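Local coordinates for protein carbonic anhydrase (Porphyridium purpureum, PDB 1DDZ) that probably catalyses the reversible hydration of carbon dioxide to hydrogencarbonate, as a beta-class carbonic anhydrase that binds zinc, at residues E174-N177 with R178-L182; S77-P80 with A81-L85. One frame throughout, in Å; residues are numbered along the deposited sequence.

Contact 1: E174-N177 with R178-L182; sequences EELN and RLIEL
Ile180 turns CG1 anti to its own carbonyl carbon (chi1 -72°) and carries CD1 on in an extended chain, which brings that methyl to the isobutyl end of Leu176. One turn apart on the alpha-helix 172-193, the two side chains cross obliquely. Leu176 CD2 lies 3.7 Å from Ile180 CD1, and Leu176 CD1 also comes close to the same methyl. Underneath, four i to i+4 backbone bonds run without a break, from Arg178 N to Glu174 O through Glu181 N to Asn177 O. Ile180 N to Leu176 O, at 2.9 Å, is among the straighter of them.

This apolar pair faces helix 134-141, where both residues touch Ala136. Leu176 also packs on Leu256 of the second subunit, whereas the side chain of Ile180 comes within about 4 Å of that of Cys133. Ile180 is therefore part of the apolar packing beside this zinc ligand.

A different flank of the helix is ionic. Glu181 sets CG beside its own backbone N (chi1 -63°), so that CG passes 3.2 Å from Asn177 O while the extended chain beyond it delivers the carboxylate to Arg178. The arginine, bent at two torsions, answers side-on: NE and NH2 both grip a single oxygen. OE2 is taken by Tyr131 OH and by the backbone N of Gly284; with donors on both oxygens, the rotation of this buried carboxylate is probably restricted. Two hydrogen bonds converge on Glu181 OE1: Arg178 NH2 approaches from the syn side at 2.9 Å, tilted 23° out of the carboxylate plane, while Arg178 NE, 3.1 Å away, lies nearly in line with the C-O bond, and that oxygen sits in the guanidinium plane.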
ATOM      1  N   GLU A 174     -18.825  22.099 -13.715  1.00 27.89           N
ATOM      2  CA  GLU A 174     -18.821  21.187 -14.835  1.00 25.48           C
ATOM      3  C   GLU A 174     -17.506  20.420 -14.833  1.00 22.62           C
ATOM      4  O   GLU A 174     -17.476  19.227 -15.104  1.00 24.55           O
ATOM      5  CB  GLU A 174     -19.001  21.945 -16.147  1.00 27.56           C
ATOM      6  CG  GLU A 174     -18.834  21.069 -17.366  1.00 31.21           C
ATOM      7  CD  GLU A 174     -19.448  21.656 -18.625  1.00 36.94           C
ATOM      8  OE1 GLU A 174     -18.676  22.100 -19.508  1.00 32.34           O
ATOM      9  OE2 GLU A 174     -20.701  21.643 -18.735  1.00 38.13           O
ATOM     10  N   GLU A 175     -16.431  21.077 -14.432  1.00 18.22           N
ATOM     11  CA  GLU A 175     -15.135  20.425 -14.428  1.00 17.04           C
ATOM     12  C   GLU A 175     -14.992  19.400 -13.321  1.00 18.35           C
ATOM     13  O   GLU A 175     -14.311  18.382 -13.501  1.00 19.69           O
ATOM     14  CB  GLU A 175     -14.010  21.451 -14.367  1.00 18.76           C
ATOM     15  CG  GLU A 175     -12.632  20.856 -14.561  1.00 21.04           C
ATOM     16  CD  GLU A 175     -11.556  21.903 -14.766  1.00 29.81           C
ATOM     17  OE1 GLU A 175     -10.367  21.510 -14.895  1.00 31.13           O
ATOM     18  OE2 GLU A 175     -11.891  23.112 -14.799  1.00 30.79           O
ATOM     19  N   LEU A 176     -15.629  19.650 -12.178  1.00 18.83           N
ATOM     20  CA  LEU A 176     -15.576  18.698 -11.069  1.00 15.36           C
ATOM     21  C   LEU A 176     -16.418  17.493 -11.506  1.00 16.38           C
ATOM     22  O   LEU A 176     -15.971  16.349 -11.402  1.00 18.84           O
ATOM     23  CB  LEU A 176     -16.150  19.317  -9.787  1.00 17.60           C
ATOM     24  CG  LEU A 176     -15.628  18.876  -8.404  1.00 19.64           C
ATOM     25  CD1 LEU A 176     -16.792  18.683  -7.445  1.00 16.66           C
ATOM     26  CD2 LEU A 176     -14.782  17.630  -8.461  1.00 13.90           C
ATOM     27  N   ASN A 177     -17.602  17.758 -12.057  1.00 15.36           N
ATOM     28  CA  ASN A 177     -18.494  16.707 -12.525  1.00 16.04           C
ATOM     29  C   ASN A 177     -17.758  15.794 -13.476  1.00 13.90           C
ATOM     30  O   ASN A 177     -17.766  14.577 -13.313  1.00 18.12           O
ATOM     31  CB  ASN A 177     -19.720  17.282 -13.251  1.00 17.62           C
ATOM     32  CG  ASN A 177     -20.747  17.877 -12.304  1.00 21.68           C
ATOM     33  OD1 ASN A 177     -21.030  17.333 -11.246  1.00 21.32           O
ATOM     34  ND2 ASN A 177     -21.348  18.983 -12.715  1.00 26.31           N
ATOM     35  N   ARG A 178     -17.110  16.375 -14.477  1.00 13.39           N
ATOM     36  CA  ARG A 178     -16.382  15.574 -15.443  1.00  9.11           C
ATOM     37  C   ARG A 178     -15.186  14.801 -14.837  1.00 10.71           C
ATOM     38  O   ARG A 178     -14.934  13.667 -15.240  1.00 11.55           O
ATOM     39  CB  ARG A 178     -15.954  16.422 -16.647  1.00 14.68           C
ATOM     40  CG  ARG A 178     -15.109  15.660 -17.650  1.00 10.32           C
ATOM     41  CD  ARG A 178     -15.852  15.219 -18.884  1.00 19.75           C
ATOM     42  NE  ARG A 178     -17.186  14.658 -18.670  1.00 22.14           N
ATOM     43  CZ  ARG A 178     -18.110  14.619 -19.629  1.00 18.06           C
ATOM     44  NH1 ARG A 178     -17.819  15.093 -20.833  1.00 12.08           N
ATOM     45  NH2 ARG A 178     -19.338  14.192 -19.374  1.00 17.64           N
ATOM     46  N   LEU A 179     -14.450  15.396 -13.890  1.00  9.21           N
ATOM     47  CA  LEU A 179     -13.317  14.698 -13.232  1.00 11.33           C
ATOM     48  C   LEU A 179     -13.877  13.460 -12.477  1.00 10.54           C
ATOM     49  O   LEU A 179     -13.312  12.387 -12.538  1.00  8.60           O
ATOM     50  CB  LEU A 179     -12.648  15.597 -12.177  1.00  8.59           C
ATOM     51  CG  LEU A 179     -11.153  15.587 -11.844  1.00  9.45           C
ATOM     52  CD1 LEU A 179     -10.966  15.882 -10.398  1.00  7.48           C
ATOM     53  CD2 LEU A 179     -10.445  14.320 -12.215  1.00  7.82           C
ATOM     54  N   ILE A 180     -14.983  13.648 -11.762  1.00 10.40           N
ATOM     55  CA  ILE A 180     -15.616  12.589 -11.002  1.00 10.72           C
ATOM     56  C   ILE A 180     -16.014  11.453 -11.928  1.00 10.13           C
ATOM     57  O   ILE A 180     -15.705  10.299 -11.661  1.00 14.93           O
ATOM     58  CB  ILE A 180     -16.786  13.147 -10.180  1.00  7.89           C
ATOM     59  CG1 ILE A 180     -16.206  13.976  -9.030  1.00  7.54           C
ATOM     60  CG2 ILE A 180     -17.701  12.002  -9.649  1.00 11.15           C
ATOM     61  CD1 ILE A 180     -17.224  14.825  -8.281  1.00  7.00           C
ATOM     62  N   GLU A 181     -16.584  11.784 -13.080  1.00 13.58           N
ATOM     63  CA  GLU A 181     -16.979  10.767 -14.063  1.00 12.30           C
ATOM     64  C   GLU A 181     -15.763  10.056 -14.664  1.00  9.19           C
ATOM     65  O   GLU A 181     -15.754   8.840 -14.853  1.00 13.03           O
ATOM     66  CB  GLU A 181     -17.814  11.409 -15.169  1.00 10.36           C
ATOM     67  CG  GLU A 181     -19.106  11.991 -14.654  1.00 11.45           C
ATOM     68  CD  GLU A 181     -19.732  13.004 -15.600  1.00 11.94           C
ATOM     69  OE1 GLU A 181     -19.067  13.423 -16.565  1.00 14.55           O
ATOM     70  OE2 GLU A 181     -20.886  13.413 -15.359  1.00 14.41           O
ATOM     71  N   LEU A 182     -14.731  10.821 -14.977  1.00 10.92           N
ATOM     72  CA  LEU A 182     -13.518  10.249 -15.533  1.00 10.56           C
ATOM     73  C   LEU A 182     -12.816   9.417 -14.445  1.00 10.01           C
ATOM     74  O   LEU A 182     -12.186   8.393 -14.745  1.00 10.08           O
ATOM     75  CB  LEU A 182     -12.596  11.367 -16.048  1.00 11.83           C
ATOM     76  CG  LEU A 182     -13.060  11.997 -17.370  1.00 19.06           C
ATOM     77  CD1 LEU A 182     -12.273  13.280 -17.681  1.00 17.12           C
ATOM     78  CD2 LEU A 182     -12.911  10.976 -18.499  1.00 14.53           C
TER

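Contact 2: S77-P80 with A81-L85; sequences SRVP and ANQLL
Leu84 reaches back from the helix 81-84 to Val79, just ahead of the N-cap, across the turn that follows strand 69-74 and the zinc ligand Asp76. This short helix lies in the connection between the parallel strands 69-74 and 92-97, with Ala81 packing on Val92 and Val94. Leu84 CB stands 4.1 Å from Pro80 O. With CG anti to the carbonyl carbon (chi1 -70°), the side chain swings toward the loop, and CG settles 3.4 Å from Val79 CG1, tighter than usual van der Waals contact. Both methyls stay on the valine: CD2 is 3.6 Å from Val79 CG1, and CD1 leans toward its backbone, 4.0 Å from Val79 O. The two side chains cross at about a right angle. Trp300 of helix 292-307 lies on both of them, and Trp71 of strand 69-74 touches Leu84.

Pro80 is the N-cap residue, and its carbonyl opens the helix. The oxygen receives a well-directed bond from Leu84 N, 3.1 Å from Pro80 O, and a weak, bent one from Gln83 N. Gln83 runs side by side with the proline ring, its CB only 3.1 Å from Pro80 O and its NE2 4.1 Å from Pro80 CD. Asn82, one residue earlier, rests its OD1 3.6 Å from Pro80 CB while its ND2 bonds to Leu87 O, tying the helix to the chain just beyond it.

Both bonds across the turn run backbone to backbone; the proline side chain, having no acceptor, cannot cap the first-turn amides. Apolar side-chain packing adds to them, with no charged pair between the segments.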
ATOM      1  N   SER A  77     -20.265   9.019   1.436  1.00 37.77           N
ATOM      2  CA  SER A  77     -21.471   8.776   0.662  1.00 41.20           C
ATOM      3  C   SER A  77     -22.767   8.722   1.422  1.00 41.21           C
ATOM      4  O   SER A  77     -22.924   8.047   2.447  1.00 44.01           O
ATOM      5  CB  SER A  77     -21.277   7.571  -0.291  1.00 45.44           C
ATOM      6  OG  SER A  77     -20.405   8.037  -1.335  1.00 45.47           O
ATOM      7  N   ARG A  78     -23.677   9.549   0.964  1.00 39.84           N
ATOM      8  CA  ARG A  78     -24.965   9.713   1.607  1.00 40.09           C
ATOM      9  C   ARG A  78     -25.994   8.673   1.278  1.00 35.91           C
ATOM     10  O   ARG A  78     -27.143   8.829   1.665  1.00 40.65           O
ATOM     11  CB  ARG A  78     -25.544  11.112   1.341  1.00 43.89           C
ATOM     12  CG  ARG A  78     -24.631  12.231   1.804  1.00 48.28           C
ATOM     13  CD  ARG A  78     -25.146  13.566   1.363  1.00 54.32           C
ATOM     14  NE  ARG A  78     -24.573  14.650   2.156  1.00 59.42           N
ATOM     15  CZ  ARG A  78     -24.734  15.940   1.884  1.00 64.68           C
ATOM     16  NH1 ARG A  78     -25.449  16.313   0.825  1.00 67.05           N
ATOM     17  NH2 ARG A  78     -24.214  16.866   2.685  1.00 68.90           N
ATOM     18  N   VAL A  79     -25.623   7.627   0.559  1.00 30.06           N
ATOM     19  CA  VAL A  79     -26.580   6.578   0.261  1.00 26.75           C
ATOM     20  C   VAL A  79     -25.990   5.177   0.282  1.00 24.28           C
ATOM     21  O   VAL A  79     -25.022   4.892  -0.417  1.00 25.49           O
ATOM     22  CB  VAL A  79     -27.303   6.788  -1.089  1.00 24.18           C
ATOM     23  CG1 VAL A  79     -28.504   5.854  -1.183  1.00 19.24           C
ATOM     24  CG2 VAL A  79     -27.745   8.239  -1.255  1.00 20.64           C
ATOM     25  N   PRO A  80     -26.539   4.295   1.134  1.00 23.19           N
ATOM     26  CA  PRO A  80     -26.038   2.921   1.200  1.00 20.01           C
ATOM     27  C   PRO A  80     -26.192   2.224  -0.161  1.00 17.56           C
ATOM     28  O   PRO A  80     -27.219   2.359  -0.846  1.00 19.34           O
ATOM     29  CB  PRO A  80     -26.927   2.295   2.293  1.00 17.03           C
ATOM     30  CG  PRO A  80     -27.127   3.449   3.225  1.00 17.78           C
ATOM     31  CD  PRO A  80     -27.477   4.558   2.247  1.00 19.38           C
ATOM     32  N   ALA A  81     -25.172   1.465  -0.524  1.00 14.52           N
ATOM     33  CA  ALA A  81     -25.125   0.752  -1.774  1.00 12.39           C
ATOM     34  C   ALA A  81     -26.337  -0.119  -2.033  1.00 14.73           C
ATOM     35  O   ALA A  81     -26.896  -0.076  -3.134  1.00 19.09           O
ATOM     36  CB  ALA A  81     -23.867  -0.072  -1.836  1.00  7.80           C
ATOM     37  N   ASN A  82     -26.747  -0.914  -1.044  1.00 13.25           N
ATOM     38  CA  ASN A  82     -27.895  -1.811  -1.212  1.00 11.78           C
ATOM     39  C   ASN A  82     -29.156  -1.029  -1.497  1.00 13.23           C
ATOM     40  O   ASN A  82     -29.981  -1.463  -2.279  1.00 17.66           O
ATOM     41  CB  ASN A  82     -28.105  -2.699   0.019  1.00 12.69           C
ATOM     42  CG  ASN A  82     -28.609  -1.925   1.225  1.00 15.39           C
ATOM     43  OD1 ASN A  82     -27.863  -1.160   1.826  1.00 12.73           O
ATOM     44  ND2 ASN A  82     -29.895  -2.076   1.547  1.00 13.15           N
ATOM     45  N   GLN A  83     -29.246   0.166  -0.937  1.00 13.36           N
ATOM     46  CA  GLN A  83     -30.393   1.038  -1.115  1.00 17.09           C
ATOM     47  C   GLN A  83     -30.486   1.504  -2.573  1.00 21.93           C
ATOM     48  O   GLN A  83     -31.517   1.347  -3.234  1.00 25.73           O
ATOM     49  CB  GLN A  83     -30.229   2.244  -0.216  1.00 23.09           C
ATOM     50  CG  GLN A  83     -31.509   2.862   0.247  1.00 31.55           C
ATOM     51  CD  GLN A  83     -31.485   3.115   1.725  1.00 31.73           C
ATOM     52  OE1 GLN A  83     -31.348   2.187   2.503  1.00 39.39           O
ATOM     53  NE2 GLN A  83     -31.581   4.374   2.120  1.00 34.19           N
ATOM     54  N   LEU A  84     -29.402   2.070  -3.080  1.00 16.80           N
ATOM     55  CA  LEU A  84     -29.371   2.541  -4.453  1.00 13.02           C
ATOM     56  C   LEU A  84     -29.697   1.415  -5.432  1.00 15.04           C
ATOM     57  O   LEU A  84     -30.236   1.650  -6.506  1.00 11.92           O
ATOM     58  CB  LEU A  84     -27.989   3.115  -4.785  1.00 12.72           C
ATOM     59  CG  LEU A  84     -27.549   4.438  -4.145  1.00 13.69           C
ATOM     60  CD1 LEU A  84     -26.038   4.596  -4.256  1.00  8.32           C
ATOM     61  CD2 LEU A  84     -28.255   5.596  -4.793  1.00 13.03           C
ATOM     62  N   LEU A  85     -29.318   0.190  -5.095  1.00 13.98           N
ATOM     63  CA  LEU A  85     -29.597  -0.935  -5.976  1.00 14.18           C
ATOM     64  C   LEU A  85     -30.946  -1.598  -5.678  1.00 14.83           C
ATOM     65  O   LEU A  85     -31.302  -2.578  -6.318  1.00 14.82           O
ATOM     66  CB  LEU A  85     -28.481  -1.984  -5.885  1.00 13.15           C
ATOM     67  CG  LEU A  85     -27.120  -1.613  -6.481  1.00 11.56           C
ATOM     68  CD1 LEU A  85     -26.118  -2.741  -6.278  1.00  8.08           C
ATOM     69  CD2 LEU A  85     -27.287  -1.324  -7.959  1.00  7.00           C
TER

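How the contacts relate
Contacts 1 and 2 lie in the same carbonic anhydrase domain, at different distances from its zinc ion. Their centres lie 21 Å apart and their nearest atoms about 10 Å, so they do not touch. Contact 2 comes first in the chain, immediately after the ligands Cys74 and Asp76; contact 1 follows the other two ligands, His130 and Cys133. The side chain of Ile180 in contact 1 is about 7 Å from the metal, whereas that of Val79 in contact 2 is about 12 Å away. Measured to the side chain of His130, that of Ile180 is about 6 Å away and that of Leu84 about 8 Å.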